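Long-range contacts in S-adenosylmethionine dependent methyltransferase (Mesorhizobium loti, PDB 3BKW), which probably catalyses methyl transfer from S-adenosylmethionine, as related methyltransferases do: residues G44-L50 with A66-L72; A96-K100 with A116-E121; F108-Y112 with G138-F142; F206-E212 with L237-R243. All blocks are in the same frame, centred on the assembly; numbering follows the deposited sequence. Where two conformers were deposited one is given.

Contact 1 of 4, residues G44-L50 with A66-L72; sequences GLRIVDL and ASYVLGL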
loop_
_atom_site.group_PDB
_atom_site.type_symbol
_atom_site.label_atom_id
_atom_site.label_comp_id
_atom_site.label_asym_id
_atom_site.label_seq_id
_atom_site.Cartn_x
_atom_site.Cartn_y
_atom_site.Cartn_z
ATOM N N GLY A 44 15.349 26.089 0.122
ATOM C CA GLY A 44 16.689 25.862 0.627
ATOM C C GLY A 44 17.214 24.448 0.484
ATOM O O GLY A 44 18.358 24.183 0.891
ATOM N N LEU A 45 16.440 23.544 -0.136
ATOM C CA LEU A 45 16.851 22.144 -0.229
ATOM C C LEU A 45 17.728 21.848 -1.428
ATOM O O LEU A 45 17.675 22.534 -2.445
ATOM C CB LEU A 45 15.639 21.190 -0.289
ATOM C CG LEU A 45 14.629 21.186 0.861
ATOM C CD1 LEU A 45 13.705 19.964 0.685
ATOM C CD2 LEU A 45 15.312 21.170 2.234
ATOM N N ARG A 46 18.523 20.796 -1.266
ATOM C CA ARG A 46 19.329 20.206 -2.320
ATOM C C ARG A 46 18.444 19.068 -2.826
ATOM O O ARG A 46 18.031 18.208 -2.035
ATOM C CB ARG A 46 20.623 19.668 -1.770
ATOM C CG ARG A 46 21.490 20.751 -1.100
ATOM C CD ARG A 46 22.601 20.100 -0.327
ATOM N NE ARG A 46 22.049 19.327 0.786
ATOM C CZ ARG A 46 22.700 18.386 1.468
ATOM N NH1 ARG A 46 23.974 18.083 1.224
ATOM N NH2 ARG A 46 22.063 17.747 2.431
ATOM N N ILE A 47 18.145 19.080 -4.126
ATOM C CA ILE A 47 17.187 18.152 -4.723
ATOM C C ILE A 47 17.749 17.432 -5.933
ATOM O O ILE A 47 18.465 18.038 -6.739
ATOM C CB ILE A 47 15.914 18.927 -5.168
ATOM C CG1 ILE A 47 15.327 19.748 -4.009
ATOM C CG2 ILE A 47 14.847 17.961 -5.750
ATOM C CD1 ILE A 47 14.107 20.613 -4.367
ATOM N N VAL A 48 17.427 16.137 -6.058
ATOM C CA VAL A 48 17.756 15.375 -7.256
ATOM C C VAL A 48 16.439 14.909 -7.890
ATOM O O VAL A 48 15.568 14.401 -7.181
ATOM C CB VAL A 48 18.755 14.214 -7.014
ATOM C CG1 VAL A 48 18.242 13.201 -5.980
ATOM C CG2 VAL A 48 19.109 13.527 -8.340
ATOM N N ASP A 49 16.318 15.089 -9.212
ATOM C CA ASP A 49 15.162 14.692 -9.989
ATOM C C ASP A 49 15.581 13.530 -10.859
ATOM O O ASP A 49 16.381 13.707 -11.772
ATOM C CB ASP A 49 14.671 15.875 -10.837
ATOM C CG ASP A 49 13.425 15.565 -11.628
ATOM O OD1 ASP A 49 13.003 14.401 -11.667
ATOM O OD2 ASP A 49 12.837 16.503 -12.184
ATOM N N LEU A 50 15.065 12.336 -10.551
ATOM C CA LEU A 50 15.422 11.115 -11.267
ATOM C C LEU A 50 14.458 10.893 -12.423
ATOM O O LEU A 50 13.291 10.546 -12.203
ATOM C CB LEU A 50 15.428 9.909 -10.311
ATOM C CG LEU A 50 16.262 9.986 -9.035
ATOM C CD1 LEU A 50 16.020 8.794 -8.120
ATOM C CD2 LEU A 50 17.720 10.107 -9.366
ATOM N N ALA A 66 14.533 26.178 -4.068
ATOM C CA ALA A 66 15.522 25.110 -3.897
ATOM C C ALA A 66 16.938 25.667 -4.052
ATOM O O ALA A 66 17.195 26.438 -4.986
ATOM C CB ALA A 66 15.288 23.971 -4.911
ATOM N N SER A 67 17.836 25.320 -3.125
ATOM C CA SER A 67 19.227 25.803 -3.183
ATOM C C SER A 67 19.984 25.213 -4.360
ATOM O O SER A 67 20.802 25.896 -4.971
ATOM C CB SER A 67 20.001 25.548 -1.874
ATOM O OG SER A 67 20.172 24.168 -1.612
ATOM N N TYR A 68 19.701 23.951 -4.676
ATOM C CA TYR A 68 20.376 23.244 -5.747
ATOM C C TYR A 68 19.496 22.115 -6.269
ATOM O O TYR A 68 18.895 21.400 -5.478
ATOM C CB TYR A 68 21.699 22.678 -5.228
ATOM C CG TYR A 68 22.412 21.748 -6.192
ATOM C CD1 TYR A 68 22.852 22.217 -7.431
ATOM C CD2 TYR A 68 22.655 20.401 -5.867
ATOM C CE1 TYR A 68 23.513 21.370 -8.342
ATOM C CE2 TYR A 68 23.327 19.539 -6.775
ATOM C CZ TYR A 68 23.745 20.041 -8.005
ATOM O OH TYR A 68 24.401 19.237 -8.910
ATOM N N VAL A 69 19.423 21.989 -7.597
ATOM C CA VAL A 69 18.654 20.925 -8.258
ATOM C C VAL A 69 19.549 20.215 -9.277
ATOM O O VAL A 69 20.167 20.868 -10.114
ATOM C CB VAL A 69 17.376 21.446 -8.972
ATOM C CG1 VAL A 69 16.571 20.261 -9.531
ATOM C CG2 VAL A 69 16.506 22.236 -7.999
ATOM N N LEU A 70 19.642 18.886 -9.163
ATOM C CA LEU A 70 20.355 18.030 -10.119
ATOM C C LEU A 70 19.265 17.246 -10.852
ATOM O O LEU A 70 18.551 16.451 -10.229
ATOM C CB LEU A 70 21.315 17.076 -9.419
ATOM C CG LEU A 70 22.018 16.032 -10.315
ATOM C CD1 LEU A 70 22.873 16.693 -11.426
ATOM C CD2 LEU A 70 22.858 15.100 -9.458
ATOM N N GLY A 71 19.129 17.496 -12.147
ATOM C CA GLY A 71 18.167 16.797 -12.997
ATOM C C GLY A 71 18.900 15.742 -13.794
ATOM O O GLY A 71 19.854 16.061 -14.499
ATOM N N LEU A 72 18.456 14.489 -13.681
ATOM C CA LEU A 72 19.067 13.362 -14.379
ATOM C C LEU A 72 18.106 12.705 -15.363
ATOM O O LEU A 72 16.963 12.432 -15.019
ATOM C CB LEU A 72 19.522 12.322 -13.374
ATOM C CG LEU A 72 20.498 12.784 -12.296
ATOM C CD1 LEU A 72 20.899 11.571 -11.412
ATOM C CD2 LEU A 72 21.722 13.451 -12.892
#
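Val48 and Leu50 both lean on Leu72 from strand 46-50 onto its parallel neighbour 68-72, the two strands being joined through helix 56-63 in a beta-alpha-beta crossover that opens the Rossmann-like methyltransferase fold. A single methyl, Leu72 CD1, serves both: it lies 4.1 Å from Val48 CG2, approached at a slant, and 4.1 Å from Leu50 CD2, where the two leucines lie side by side and point the same way. In Val48, chi1 of 58° lodges CG1 between the backbone N and the carbonyl carbon and leaves CG2 turned to the neighbouring strand, 4.2 Å from Leu70 CD2. On the opposite face the Ile47 chain reaches back toward the start of strand 68-72, and its tip, CD1, rests on Ala66 CB at 3.6 Å. Arg46 carries its guanidinium away from this strand pair to a salt bridge with Asp109 and a hydrogen bond to Ser135. The strand axes diverge by 13°, and four regular backbone bonds link Ile47 and Asp49 with Tyr68, Leu70 and Leu72; Ile47 O, for instance, accepts from Leu70 N at 2.8 Å. This regularity breaks down ahead of the strands, where Leu45 O takes two weak bonds at once, one from Ser67 N at 2.9 Å, bent to 124°, and a longer one from Tyr68 N at 3.3 Å.

Contact 2 of 4, residues A96-K100 with A116-E121; sequences ADLDK and ALHYVE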
loop_
_atom_site.group_PDB
_atom_site.type_symbol
_atom_site.label_atom_id
_atom_site.label_comp_id
_atom_site.label_asym_id
_atom_site.label_seq_id
_atom_site.Cartn_x
_atom_site.Cartn_y
_atom_site.Cartn_z
ATOM N N ALA A 96 22.273 10.344 -17.216
ATOM C CA ALA A 96 22.399 9.200 -16.311
ATOM C C ALA A 96 21.456 8.075 -16.687
ATOM O O ALA A 96 20.380 8.321 -17.228
ATOM C CB ALA A 96 22.153 9.614 -14.875
ATOM N N ASP A 97 21.888 6.848 -16.396
ATOM C CA ASP A 97 21.107 5.634 -16.618
ATOM C C ASP A 97 20.618 5.229 -15.240
ATOM O O ASP A 97 21.427 4.844 -14.391
ATOM C CB ASP A 97 21.998 4.531 -17.211
ATOM C CG ASP A 97 21.237 3.229 -17.513
ATOM O OD1 ASP A 97 20.039 3.077 -17.168
ATOM O OD2 ASP A 97 21.869 2.332 -18.112
ATOM N N LEU A 98 19.309 5.316 -15.005
ATOM C CA LEU A 98 18.747 4.961 -13.685
ATOM C C LEU A 98 18.956 3.484 -13.281
ATOM O O LEU A 98 18.907 3.172 -12.085
ATOM C CB LEU A 98 17.276 5.344 -13.575
ATOM C CG LEU A 98 16.904 6.826 -13.717
ATOM C CD1 LEU A 98 15.391 6.974 -13.496
ATOM C CD2 LEU A 98 17.674 7.756 -12.776
ATOM N N ASP A 99 19.185 2.600 -14.259
ATOM C CA ASP A 99 19.541 1.194 -13.988
ATOM C C ASP A 99 20.963 1.027 -13.468
ATOM O O ASP A 99 21.268 -0.017 -12.910
ATOM C CB ASP A 99 19.398 0.323 -15.245
ATOM C CG ASP A 99 17.971 0.158 -15.678
ATOM O OD1 ASP A 99 17.130 -0.203 -14.832
ATOM O OD2 ASP A 99 17.682 0.329 -16.880
ATOM N N LYS A 100 21.827 2.023 -13.679
ATOM C CA LYS A 100 23.229 2.006 -13.235
ATOM C C LYS A 100 23.530 3.306 -12.476
ATOM O O LYS A 100 24.603 3.888 -12.611
ATOM C CB LYS A 100 24.148 1.895 -14.460
ATOM C CG LYS A 100 23.864 0.724 -15.395
ATOM C CD LYS A 100 24.805 0.760 -16.587
ATOM N N ALA A 116 9.139 7.250 -13.668
ATOM C CA ALA A 116 10.397 6.682 -14.173
ATOM C C ALA A 116 10.742 5.317 -13.585
ATOM O O ALA A 116 11.296 4.484 -14.275
ATOM C CB ALA A 116 11.565 7.649 -13.891
ATOM N N LEU A 117 10.443 5.103 -12.300
ATOM C CA LEU A 117 10.888 3.913 -11.605
ATOM C C LEU A 117 10.237 2.624 -12.040
ATOM O O LEU A 117 10.853 1.576 -11.883
ATOM C CB LEU A 117 10.830 4.075 -10.093
ATOM C CG LEU A 117 11.660 5.213 -9.475
ATOM C CD1 LEU A 117 11.783 4.887 -7.975
ATOM C CD2 LEU A 117 13.011 5.446 -10.078
ATOM N N HIS A 118 9.060 2.701 -12.673
ATOM C CA HIS A 118 8.444 1.499 -13.250
ATOM C C HIS A 118 9.221 0.919 -14.437
ATOM O O HIS A 118 8.916 -0.183 -14.870
ATOM C CB HIS A 118 6.955 1.636 -13.550
ATOM C CG HIS A 118 6.602 2.816 -14.383
ATOM N ND1 HIS A 118 6.157 3.992 -13.839
ATOM C CD2 HIS A 118 6.636 3.014 -15.717
ATOM C CE1 HIS A 118 5.907 4.861 -14.800
ATOM N NE2 HIS A 118 6.211 4.302 -15.949
ATOM N N TYR A 119 10.200 1.662 -14.971
ATOM C CA TYR A 119 11.088 1.160 -16.034
ATOM C C TYR A 119 12.430 0.595 -15.534
ATOM O O TYR A 119 13.225 0.105 -16.330
ATOM C CB TYR A 119 11.340 2.259 -17.071
ATOM C CG TYR A 119 10.059 2.816 -17.667
ATOM C CD1 TYR A 119 9.126 1.971 -18.290
ATOM C CD2 TYR A 119 9.769 4.184 -17.613
ATOM C CE1 TYR A 119 7.929 2.470 -18.843
ATOM C CE2 TYR A 119 8.569 4.692 -18.183
ATOM C CZ TYR A 119 7.661 3.816 -18.793
ATOM O OH TYR A 119 6.456 4.263 -19.338
ATOM N N VAL A 120 12.637 0.612 -14.207
ATOM C CA VAL A 120 13.887 0.159 -13.582
ATOM C C VAL A 120 13.686 -1.269 -13.108
ATOM O O VAL A 120 12.838 -1.488 -12.265
ATOM C CB VAL A 120 14.290 1.105 -12.412
ATOM C CG1 VAL A 120 15.515 0.578 -11.683
ATOM C CG2 VAL A 120 14.577 2.510 -12.959
ATOM N N GLU A 121 14.488 -2.214 -13.607
ATOM C CA GLU A 121 14.333 -3.622 -13.248
ATOM C C GLU A 121 14.693 -3.889 -11.791
ATOM O O GLU A 121 13.901 -4.499 -11.064
ATOM C CB GLU A 121 15.154 -4.528 -14.168
ATOM C CG GLU A 121 14.861 -6.014 -13.978
ATOM C CD GLU A 121 15.442 -6.901 -15.071
ATOM O OE1 GLU A 121 16.408 -6.494 -15.754
ATOM O OE2 GLU A 121 14.921 -8.026 -15.232
HETATM O O HOH W 1 15.695 -1.933 -16.339
HETATM O O HOH W 2 15.282 1.360 -17.554
#
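Leu98 supplies the apolar side of this meeting between two loops, bringing its chain against Ala116 and Val120. With CD1 anti to CA (chi2 -177°), the leucine stretches to place that methyl 3.9 Å from Ala116 CB, while closer to its backbone Leu98 CB packs on Val120 CG2 at 4.0 Å. Next to this patch the carboxylate of Asp99 lies alongside Val120, its OD1 3.6 Å from Val120 CG1, so the valine borders both an apolar and a charged neighbour.

The polar link is carried by water. One molecule donates to Asp99 OD1 at 2.7 Å and to Tyr119 O, and accepts from Glu121 N at 3.0 Å. A second donates to Asp99 OD2 at 2.7 Å and to Tyr119 O, also at 2.7 Å. Both carboxylate oxygens accept from water, and both waters converge on one carbonyl, which bridges the loops and probably limits how the carboxylate can turn.

Within loop 96-100, Asp99 N donates to Asp97 OD1 at 3.1 Å, closing an Asx turn; the donor comes from above the carboxylate plane, 54° out of it.

The loops follow strands 91-95 and 108-114, at the carboxyl ends of the parallel strands, the side where related methyltransferases bind their cofactor. Leu98, Leu117 and Val120 converge on Leu126 of helix 123-133, while Leu117 also reaches Phe140 of strand 138-145.

Contact 3 of 4, residues F108-Y112 with G138-F142; sequences FDLAY and GHFVF. With EDO (1,2-ethanediol), chain F.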
loop_
_atom_site.group_PDB
_atom_site.type_symbol
_atom_site.label_atom_id
_atom_site.label_comp_id
_atom_site.label_asym_id
_atom_site.label_seq_id
_atom_site.Cartn_x
_atom_site.Cartn_y
_atom_site.Cartn_z
ATOM N N PHE A 108 21.862 15.208 -0.813
ATOM C CA PHE A 108 20.522 15.717 -1.122
ATOM C C PHE A 108 19.587 15.636 0.056
ATOM O O PHE A 108 19.714 14.765 0.898
ATOM C CB PHE A 108 19.937 14.972 -2.331
ATOM C CG PHE A 108 20.769 15.114 -3.546
ATOM C CD1 PHE A 108 20.658 16.250 -4.338
ATOM C CD2 PHE A 108 21.724 14.151 -3.871
ATOM C CE1 PHE A 108 21.463 16.410 -5.455
ATOM C CE2 PHE A 108 22.517 14.302 -4.991
ATOM C CZ PHE A 108 22.390 15.442 -5.785
ATOM N N ASP A 109 18.657 16.575 0.116
ATOM C CA ASP A 109 17.612 16.601 1.134
ATOM C C ASP A 109 16.333 15.959 0.604
ATOM O O ASP A 109 15.492 15.526 1.392
ATOM C CB ASP A 109 17.313 18.044 1.526
ATOM C CG ASP A 109 18.527 18.750 2.029
ATOM O OD1 ASP A 109 19.050 18.308 3.072
ATOM O OD2 ASP A 109 18.968 19.720 1.374
ATOM N N LEU A 110 16.161 15.960 -0.727
ATOM C CA LEU A 110 14.979 15.415 -1.376
ATOM C C LEU A 110 15.348 14.754 -2.682
ATOM O O LEU A 110 16.093 15.326 -3.461
ATOM C CB LEU A 110 13.981 16.557 -1.683
ATOM C CG LEU A 110 12.724 16.269 -2.525
ATOM C CD1 LEU A 110 11.847 15.211 -1.849
ATOM C CD2 LEU A 110 11.962 17.547 -2.827
ATOM N N ALA A 111 14.825 13.550 -2.896
ATOM C CA ALA A 111 14.892 12.869 -4.174
ATOM C C ALA A 111 13.454 12.803 -4.705
ATOM O O ALA A 111 12.528 12.433 -3.978
ATOM C CB ALA A 111 15.506 11.484 -4.049
ATOM N N TYR A 112 13.270 13.237 -5.942
ATOM C CA TYR A 112 11.980 13.238 -6.629
ATOM C C TYR A 112 12.059 12.440 -7.908
ATOM O O TYR A 112 13.070 12.470 -8.580
ATOM C CB TYR A 112 11.595 14.666 -6.964
ATOM C CG TYR A 112 10.335 14.845 -7.800
ATOM C CD1 TYR A 112 9.076 14.938 -7.184
ATOM C CD2 TYR A 112 10.387 14.902 -9.205
ATOM C CE1 TYR A 112 7.905 15.120 -7.955
ATOM C CE2 TYR A 112 9.222 15.082 -9.981
ATOM C CZ TYR A 112 7.993 15.195 -9.350
ATOM O OH TYR A 112 6.865 15.390 -10.150
ATOM N N GLY A 138 16.025 13.144 5.227
ATOM C CA GLY A 138 15.665 13.487 3.858
ATOM C C GLY A 138 14.538 12.618 3.349
ATOM O O GLY A 138 14.249 11.577 3.940
ATOM N N HIS A 139 13.911 13.046 2.242
ATOM C CA HIS A 139 12.760 12.348 1.659
ATOM C C HIS A 139 12.966 11.914 0.218
ATOM O O HIS A 139 13.784 12.463 -0.482
ATOM C CB HIS A 139 11.497 13.203 1.714
ATOM C CG HIS A 139 11.000 13.449 3.103
ATOM N ND1 HIS A 139 11.415 14.518 3.859
ATOM C CD2 HIS A 139 10.129 12.755 3.874
ATOM C CE1 HIS A 139 10.820 14.481 5.038
ATOM N NE2 HIS A 139 10.035 13.418 5.075
ATOM N N PHE A 140 12.221 10.880 -0.161
ATOM C CA PHE A 140 12.151 10.347 -1.514
ATOM C C PHE A 140 10.664 10.309 -1.843
ATOM O O PHE A 140 9.920 9.605 -1.165
ATOM C CB PHE A 140 12.808 8.977 -1.571
ATOM C CG PHE A 140 12.832 8.330 -2.939
ATOM C CD1 PHE A 140 12.797 9.059 -4.142
ATOM C CD2 PHE A 140 13.020 6.949 -3.018
ATOM C CE1 PHE A 140 12.870 8.423 -5.387
ATOM C CE2 PHE A 140 13.109 6.331 -4.250
ATOM C CZ PHE A 140 13.036 7.055 -5.426
ATOM N N VAL A 141 10.251 11.091 -2.835
ATOM C CA VAL A 141 8.856 11.211 -3.226
ATOM C C VAL A 141 8.780 10.875 -4.705
ATOM O O VAL A 141 9.469 11.484 -5.534
ATOM C CB VAL A 141 8.338 12.626 -2.952
ATOM C CG1 VAL A 141 6.879 12.780 -3.410
ATOM C CG2 VAL A 141 8.459 12.963 -1.471
ATOM N N PHE A 142 7.981 9.868 -5.051
ATOM C CA PHE A 142 7.901 9.437 -6.422
ATOM C C PHE A 142 6.555 8.881 -6.842
ATOM O O PHE A 142 5.773 8.406 -6.005
ATOM C CB PHE A 142 9.017 8.409 -6.696
ATOM C CG PHE A 142 8.872 7.087 -5.949
ATOM C CD1 PHE A 142 8.222 6.011 -6.557
ATOM C CD2 PHE A 142 9.392 6.906 -4.652
ATOM C CE1 PHE A 142 8.096 4.764 -5.907
ATOM C CE2 PHE A 142 9.268 5.650 -3.984
ATOM C CZ PHE A 142 8.605 4.586 -4.625
HETATM C C1 EDO F . 17.165 16.394 5.111
HETATM O O1 EDO F . 18.424 17.042 5.219
HETATM C C2 EDO F . 16.109 17.242 5.808
HETATM O O2 EDO F . 15.777 18.397 5.006
HETATM O O HOH W 3 13.147 16.367 2.810
#
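Asp109 meets His139 through its backbone, Asp109 O accepting from His139 N at 3.1 Å, while a water joins the same carbonyl to His139 ND1; His139 NE2 is hydrogen-bonded to Glu209 of strand 207-213. The aspartate side chain leads off the other way, to a bound 1,2-ethanediol, probably from the crystallisation liquor. Its CB lies 3.8 Å from the diol O2, its CG 3.6 Å from the diol O1, and its OD1 accepts a hydrogen bond from that O1 at 2.6 Å while also pairing with the Arg46 guanidinium. With an alanine here the carboxylate is gone, and that guanidinium would probably be left without its opposing charge and freer to turn.

Beyond this corner, 108-114 and 138-145 are neighbouring parallel strands of the Rossmann-like methyltransferase sheet. Phe140 CG is anti to its own backbone N (chi1 -179°), which brings CD1 to 3.6 Å from Ala111 CB, with Ala111 O in the ring plane at the edge. On the other face Leu110 CD1 touches Val141 CG2 at 4.1 Å.

Strands 46-50 and 236-242 flank the pair. Helix 123-133 covers the Ala111 and Phe140 face through Leu126, Phe127 and Val130; on the reverse face Tyr112 stacks with Phe57 of helix 56-63.

Contact 4 of 4, residues F206-E212 with L237-R243; sequences FAIEHVE and LLVSARR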
loop_
_atom_site.group_PDB
_atom_site.type_symbol
_atom_site.label_atom_id
_atom_site.label_comp_id
_atom_site.label_asym_id
_atom_site.label_seq_id
_atom_site.Cartn_x
_atom_site.Cartn_y
_atom_site.Cartn_z
ATOM N N PHE A 206 14.273 3.036 4.476
ATOM C CA PHE A 206 13.280 4.111 4.500
ATOM C C PHE A 206 12.129 3.789 5.437
ATOM O O PHE A 206 11.786 2.622 5.645
ATOM C CB PHE A 206 12.676 4.359 3.100
ATOM C CG PHE A 206 13.619 4.994 2.117
ATOM C CD1 PHE A 206 13.798 6.377 2.109
ATOM C CD2 PHE A 206 14.292 4.225 1.170
ATOM C CE1 PHE A 206 14.648 6.993 1.188
ATOM C CE2 PHE A 206 15.134 4.836 0.212
ATOM C CZ PHE A 206 15.318 6.228 0.234
ATOM N N ALA A 207 11.542 4.846 5.985
ATOM C CA ALA A 207 10.297 4.756 6.722
ATOM C C ALA A 207 9.242 5.217 5.726
ATOM O O ALA A 207 9.443 6.228 5.063
ATOM C CB ALA A 207 10.320 5.659 7.896
ATOM N N ILE A 208 8.129 4.494 5.600
ATOM C CA ILE A 208 7.022 4.932 4.720
ATOM C C ILE A 208 6.325 6.110 5.414
ATOM O O ILE A 208 5.941 6.023 6.592
ATOM C CB ILE A 208 5.968 3.818 4.458
ATOM C CG1 ILE A 208 6.635 2.524 3.964
ATOM C CG2 ILE A 208 4.851 4.309 3.512
ATOM C CD1 ILE A 208 7.580 2.712 2.748
ATOM N N GLU A 209 6.177 7.213 4.691
ATOM C CA GLU A 209 5.535 8.424 5.197
ATOM C C GLU A 209 4.107 8.613 4.676
ATOM O O GLU A 209 3.225 9.031 5.424
ATOM C CB GLU A 209 6.404 9.642 4.872
ATOM C CG GLU A 209 5.851 10.967 5.387
ATOM C CD GLU A 209 6.857 12.097 5.321
ATOM O OE1 GLU A 209 7.918 11.972 5.963
ATOM O OE2 GLU A 209 6.566 13.129 4.668
ATOM N N HIS A 210 3.883 8.336 3.399
ATOM C CA HIS A 210 2.559 8.546 2.796
ATOM C C HIS A 210 2.450 7.703 1.534
ATOM O O HIS A 210 3.403 7.595 0.772
ATOM C CB HIS A 210 2.367 10.037 2.459
ATOM C CG HIS A 210 0.982 10.407 2.018
ATOM N ND1 HIS A 210 0.001 10.812 2.898
ATOM C CD2 HIS A 210 0.433 10.472 0.784
ATOM C CE1 HIS A 210 -1.103 11.082 2.220
ATOM N NE2 HIS A 210 -0.865 10.889 0.935
ATOM N N VAL A 211 1.299 7.067 1.351
ATOM C CA VAL A 211 1.024 6.235 0.188
ATOM C C VAL A 211 -0.337 6.663 -0.375
ATOM O O VAL A 211 -1.325 6.681 0.350
ATOM C CB VAL A 211 0.998 4.739 0.558
ATOM C CG1 VAL A 211 0.694 3.870 -0.683
ATOM C CG2 VAL A 211 2.314 4.309 1.186
ATOM N N GLU A 212 -0.381 6.983 -1.658
ATOM C CA GLU A 212 -1.619 7.438 -2.265
ATOM C C GLU A 212 -1.818 6.782 -3.612
ATOM O O GLU A 212 -0.926 6.791 -4.467
ATOM C CB GLU A 212 -1.563 8.946 -2.353
ATOM C CG GLU A 212 -2.834 9.626 -2.699
ATOM C CD GLU A 212 -2.787 11.122 -2.402
ATOM O OE1 GLU A 212 -2.303 11.546 -1.316
ATOM O OE2 GLU A 212 -3.284 11.883 -3.240
ATOM N N LEU A 237 0.526 5.167 -8.540
ATOM C CA LEU A 237 0.873 4.987 -7.137
ATOM C C LEU A 237 1.840 6.120 -6.788
ATOM O O LEU A 237 2.849 6.303 -7.489
ATOM C CB LEU A 237 1.556 3.638 -6.896
ATOM C CG LEU A 237 1.962 3.337 -5.443
ATOM C CD1 LEU A 237 0.713 3.206 -4.531
ATOM C CD2 LEU A 237 2.845 2.085 -5.334
ATOM N N LEU A 238 1.528 6.849 -5.725
ATOM C CA LEU A 238 2.346 7.959 -5.230
ATOM C C LEU A 238 2.886 7.548 -3.861
ATOM O O LEU A 238 2.109 7.133 -2.982
ATOM C CB LEU A 238 1.524 9.233 -5.132
ATOM C CG LEU A 238 0.632 9.581 -6.325
ATOM C CD1 LEU A 238 -0.101 10.919 -6.040
ATOM C CD2 LEU A 238 1.347 9.670 -7.645
ATOM N N VAL A 239 4.197 7.647 -3.662
ATOM C CA VAL A 239 4.802 7.280 -2.376
ATOM C C VAL A 239 5.809 8.329 -1.892
ATOM O O VAL A 239 6.565 8.878 -2.704
ATOM C CB VAL A 239 5.579 5.920 -2.462
ATOM C CG1 VAL A 239 6.157 5.523 -1.093
ATOM C CG2 VAL A 239 4.713 4.788 -3.005
ATOM N N SER A 240 5.762 8.620 -0.588
ATOM C CA SER A 240 6.732 9.466 0.121
ATOM C C SER A 240 7.378 8.596 1.193
ATOM O O SER A 240 6.662 7.937 1.951
ATOM C CB SER A 240 6.046 10.641 0.804
ATOM O OG SER A 240 6.979 11.375 1.591
ATOM N N ALA A 241 8.703 8.597 1.253
ATOM C CA ALA A 241 9.465 7.828 2.234
ATOM C C ALA A 241 10.527 8.739 2.817
ATOM O O ALA A 241 10.994 9.666 2.140
ATOM C CB ALA A 241 10.091 6.627 1.596
ATOM N N ARG A 242 10.866 8.497 4.076
ATOM C CA ARG A 242 11.853 9.288 4.787
ATOM C C ARG A 242 13.015 8.416 5.209
ATOM O O ARG A 242 12.827 7.253 5.540
ATOM C CB ARG A 242 11.206 9.882 6.028
ATOM C CG ARG A 242 12.064 10.880 6.776
ATOM C CD ARG A 242 11.407 11.370 8.063
ATOM N NE ARG A 242 11.080 10.246 8.954
ATOM C CZ ARG A 242 9.877 9.672 9.112
ATOM N NH1 ARG A 242 8.795 10.110 8.464
ATOM N NH2 ARG A 242 9.754 8.639 9.946
ATOM N N ARG A 243 14.222 8.963 5.193
ATOM C CA ARG A 243 15.369 8.215 5.706
ATOM C C ARG A 243 15.838 8.828 7.026
ATOM O O ARG A 243 16.623 8.200 7.733
ATOM C CB ARG A 243 16.452 8.118 4.634
ATOM C CG ARG A 243 17.223 9.371 4.373
ATOM C CD ARG A 243 18.454 9.433 5.249
ATOM N NE ARG A 243 19.583 8.699 4.727
ATOM C CZ ARG A 243 20.593 8.180 5.437
ATOM N NH1 ARG A 243 20.617 8.190 6.771
ATOM N NH2 ARG A 243 21.583 7.573 4.794
ATOM O OXT ARG A 243 15.490 9.940 7.431
HETATM O O HOH W 4 6.472 7.960 8.831
HETATM O O HOH W 5 7.860 14.318 1.925
#
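Glu209 and Arg242 form the salt bridge of this antiparallel pair, Arg242 NH1 donating to Glu209 OE1 at 3.2 Å. The planes of the two groups are only 18° apart, and the donor meets OE1 on its anti side. His139 NE2 donates to the same oxygen, which thus ties three residues together. Changing Glu209 to a leucine would probably leave Arg242 and His139 without their shared acceptor. Farther along, His210 NE2 donates to Glu212 OE1 at 2.8 Å, close to the ring plane, on that oxygen's anti lone pair.

The backbone pairing passes through a classic beta bulge. Ser240 O accepts from both Glu209 N (2.9 Å) and His210 N (3.2 Å), which reach it from the same face of its plane, and the register slips by one residue.

Apolar contacts lie near the two ends of the pair: Phe206 CD1 sits 3.8 Å from Ala241 CB, and Val211 CG1 3.9 Å from Leu237 CD1. Leu201 of helix 194-203 backs Phe206 and Val239, while Asn199 OD1 of the second subunit accepts from Val211 N.

With strand 236-242 running antiparallel to both neighbours, 138-145 and 207-213, this is the reversed-strand end of the seven-stranded sheet characteristic of class I methyltransferases.

Contacts 1, 3 and 4 lie on one seven-stranded sheet of order 3-2-1-4-5-7-6. Along the chain contact 1 closes first, contacts 2 and 3 follow with their segments alternating, and contact 4 comes last. Centres of contacts 1 and 3 are about 9 Å apart and those of 3 and 4 about 10 Å, each pair linked through adjacent strands; contacts 1 and 4, about 19 Å apart, do not touch. Contact 2 belongs to loops beyond the strands and packs on both contact 1 and contact 3. Its loops lie at the carboxyl ends of the parallel strands, where related methyltransferases bind the cofactor, while contact 4 reaches the second subunit.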